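Long-range contact in Lin2722 protein (Listeria innocua, PDB 3DS8), which is of unknown function but belongs to an alpha/beta-hydrolase family, and its fold and likely serine-histidine-aspartate triad suggest a hydrolase: residues K21-L26 / I61-F66. Residues are numbered along the deposited sequence; the frame is centred on the assembly and turned at random.
Sequences KMADQL and IIKFGF
Ile61 reaches from the sheet to helix 20-30 chiefly with CD1, which meets Ala23 and Leu26 together. With CG1 anti to the carbonyl carbon (chi1 -67°) and chi2 extended at 172°, the longer branch carries CD1 to the helix surface. There Ile61 CD1 lies 4.2 Å from Ala23 CB. The Leu26 and Ile61 side chains cross obliquely, Ile61 CD1 touching both Leu26 CB and, at 4.0 Å, Leu26 CD1; a branched apolar side chain suits this buried position. Ala23 offers only a methyl, short enough for the strand's longer side chains to come right up to the helix. Ala23 and Leu26, three residues apart, lie on the same helical face, and both direct CB toward the strand.

Two residues along the strand, Lys63 belongs to the same side of the sheet as Ile61 and plays a double part, for which a long aliphatic chain with a charged end suits this partly exposed edge. The chain is extended beyond CG, and its CE methylene packs 3.7 Å from Ala23 CB, with the ammonium group beyond it. Lys63 NZ forms a salt bridge with Asp20 at the start of the helix. It also donates to a water at 2.9 Å, which in turn donates to Asp24 OD1 at 2.7 Å; at 4.5 Å, Lys63 NZ and Asp24 OD1 are too far apart for a direct salt bridge.

Helix and strand segments run nearly antiparallel (168°), their axes 10.5 Å apart, as a helix covering one side of an alpha/beta-hydrolase sheet. Leu8 of the adjacent strand 6-9 also touches Ala23 and Ile61, extending the apolar layer. The aliphatic pairs thus pack without directional bonds, while the ammonium group probably stays charged between Asp20 and the water-linked Asp24.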
loop_
_atom_site.group_PDB
_atom_site.type_symbol
_atom_site.label_atom_id
_atom_site.label_comp_id
_atom_site.label_asym_id
_atom_site.label_seq_id
_atom_site.Cartn_x
_atom_site.Cartn_y
_atom_site.Cartn_z
ATOM N N LYS A 21 -12.956 -7.144 3.832
ATOM C CA LYS A 21 -13.859 -7.238 2.684
ATOM C C LYS A 21 -13.042 -7.718 1.487
ATOM O O LYS A 21 -13.430 -8.676 0.779
ATOM C CB LYS A 21 -14.583 -5.953 2.395
ATOM C CG LYS A 21 -15.614 -6.076 1.271
ATOM C CD LYS A 21 -16.287 -4.767 0.962
ATOM C CE LYS A 21 -17.359 -4.881 -0.141
ATOM N NZ LYS A 21 -18.008 -3.571 -0.479
HETATM N N MSE A 22 -11.936 -7.032 1.265
HETATM C CA MSE A 22 -10.973 -7.416 0.235
HETATM C C MSE A 22 -10.473 -8.843 0.392
HETATM O O MSE A 22 -10.507 -9.645 -0.554
HETATM C CB MSE A 22 -9.769 -6.480 0.264
HETATM C CG MSE A 22 -8.795 -6.823 -0.805
HETATM SE SE MSE A 22 -7.360 -5.508 -0.694
HETATM C CE MSE A 22 -8.349 -3.933 -1.416
ATOM N N ALA A 23 -10.005 -9.178 1.591
ATOM C CA ALA A 23 -9.498 -10.513 1.827
ATOM C C ALA A 23 -10.525 -11.595 1.539
ATOM O O ALA A 23 -10.200 -12.635 0.928
ATOM C CB ALA A 23 -8.937 -10.639 3.239
ATOM N N ASP A 24 -11.755 -11.388 2.002
ATOM C CA ASP A 24 -12.824 -12.358 1.797
ATOM C C ASP A 24 -13.121 -12.532 0.302
ATOM O O ASP A 24 -13.372 -13.630 -0.151
ATOM C CB ASP A 24 -14.108 -11.951 2.547
ATOM C CG ASP A 24 -14.028 -12.189 4.073
ATOM O OD1 ASP A 24 -13.032 -12.798 4.555
ATOM O OD2 ASP A 24 -14.991 -11.765 4.776
ATOM N N GLN A 25 -13.113 -11.438 -0.459
ATOM C CA GLN A 25 -13.301 -11.530 -1.891
ATOM C C GLN A 25 -12.155 -12.349 -2.560
ATOM O O GLN A 25 -12.410 -13.220 -3.394
ATOM C CB GLN A 25 -13.467 -10.157 -2.520
ATOM C CG GLN A 25 -14.875 -9.600 -2.369
ATOM C CD GLN A 25 -15.096 -8.323 -3.157
ATOM O OE1 GLN A 25 -15.257 -7.268 -2.552
ATOM N NE2 GLN A 25 -15.025 -8.396 -4.473
ATOM N N LEU A 26 -10.921 -12.086 -2.177
ATOM C CA LEU A 26 -9.790 -12.827 -2.742
ATOM C C LEU A 26 -9.855 -14.311 -2.390
ATOM O O LEU A 26 -9.569 -15.163 -3.247
ATOM C CB LEU A 26 -8.465 -12.255 -2.261
ATOM C CG LEU A 26 -8.118 -10.863 -2.754
ATOM C CD1 LEU A 26 -6.858 -10.371 -2.027
ATOM C CD2 LEU A 26 -7.943 -10.801 -4.264
ATOM N N ILE A 61 -2.538 -14.789 2.327
ATOM C CA ILE A 61 -2.797 -13.460 2.840
ATOM C C ILE A 61 -2.273 -13.314 4.286
ATOM O O ILE A 61 -2.518 -14.157 5.171
ATOM C CB ILE A 61 -4.299 -13.134 2.728
ATOM C CG1 ILE A 61 -4.685 -13.025 1.241
ATOM C CG2 ILE A 61 -4.662 -11.829 3.509
ATOM C CD1 ILE A 61 -6.174 -12.891 1.043
ATOM N N ILE A 62 -1.535 -12.240 4.510
ATOM C CA ILE A 62 -1.095 -11.863 5.850
ATOM C C ILE A 62 -1.882 -10.633 6.307
ATOM O O ILE A 62 -1.667 -9.506 5.845
ATOM C CB ILE A 62 0.419 -11.587 5.897
ATOM C CG1 ILE A 62 1.214 -12.712 5.201
ATOM C CG2 ILE A 62 0.871 -11.279 7.378
ATOM C CD1 ILE A 62 1.102 -14.114 5.762
ATOM N N LYS A 63 -2.848 -10.869 7.173
ATOM C CA LYS A 63 -3.653 -9.795 7.728
ATOM C C LYS A 63 -2.854 -9.178 8.863
ATOM O O LYS A 63 -2.660 -9.786 9.902
ATOM C CB LYS A 63 -4.992 -10.333 8.224
ATOM C CG LYS A 63 -5.798 -10.988 7.123
ATOM C CD LYS A 63 -7.201 -11.388 7.597
ATOM C CE LYS A 63 -7.972 -12.060 6.501
ATOM N NZ LYS A 63 -9.304 -12.530 6.993
ATOM N N PHE A 64 -2.416 -7.953 8.661
ATOM C CA PHE A 64 -1.466 -7.350 9.592
ATOM C C PHE A 64 -2.115 -6.309 10.502
ATOM O O PHE A 64 -2.934 -5.510 10.052
ATOM C CB PHE A 64 -0.298 -6.735 8.820
ATOM C CG PHE A 64 0.913 -6.558 9.646
ATOM C CD1 PHE A 64 1.823 -7.590 9.778
ATOM C CD2 PHE A 64 1.132 -5.376 10.326
ATOM C CE1 PHE A 64 2.936 -7.462 10.569
ATOM C CE2 PHE A 64 2.258 -5.223 11.122
ATOM C CZ PHE A 64 3.164 -6.271 11.254
ATOM N N GLY A 65 -1.716 -6.280 11.772
ATOM C CA GLY A 65 -2.241 -5.287 12.677
ATOM C C GLY A 65 -1.149 -4.639 13.496
ATOM O O GLY A 65 -0.335 -5.322 14.060
ATOM N N PHE A 66 -1.175 -3.318 13.592
ATOM C CA PHE A 66 -0.353 -2.579 14.555
ATOM C C PHE A 66 -1.162 -2.241 15.802
ATOM O O PHE A 66 -2.157 -1.504 15.718
ATOM C CB PHE A 66 0.113 -1.273 13.928
ATOM C CG PHE A 66 1.049 -1.441 12.776
ATOM C CD1 PHE A 66 2.372 -1.737 13.001
ATOM C CD2 PHE A 66 0.607 -1.317 11.465
ATOM C CE1 PHE A 66 3.265 -1.889 11.936
ATOM C CE2 PHE A 66 1.470 -1.521 10.401
ATOM C CZ PHE A 66 2.829 -1.769 10.647
HETATM O O HOH W 1 -10.445 -13.580 4.601
#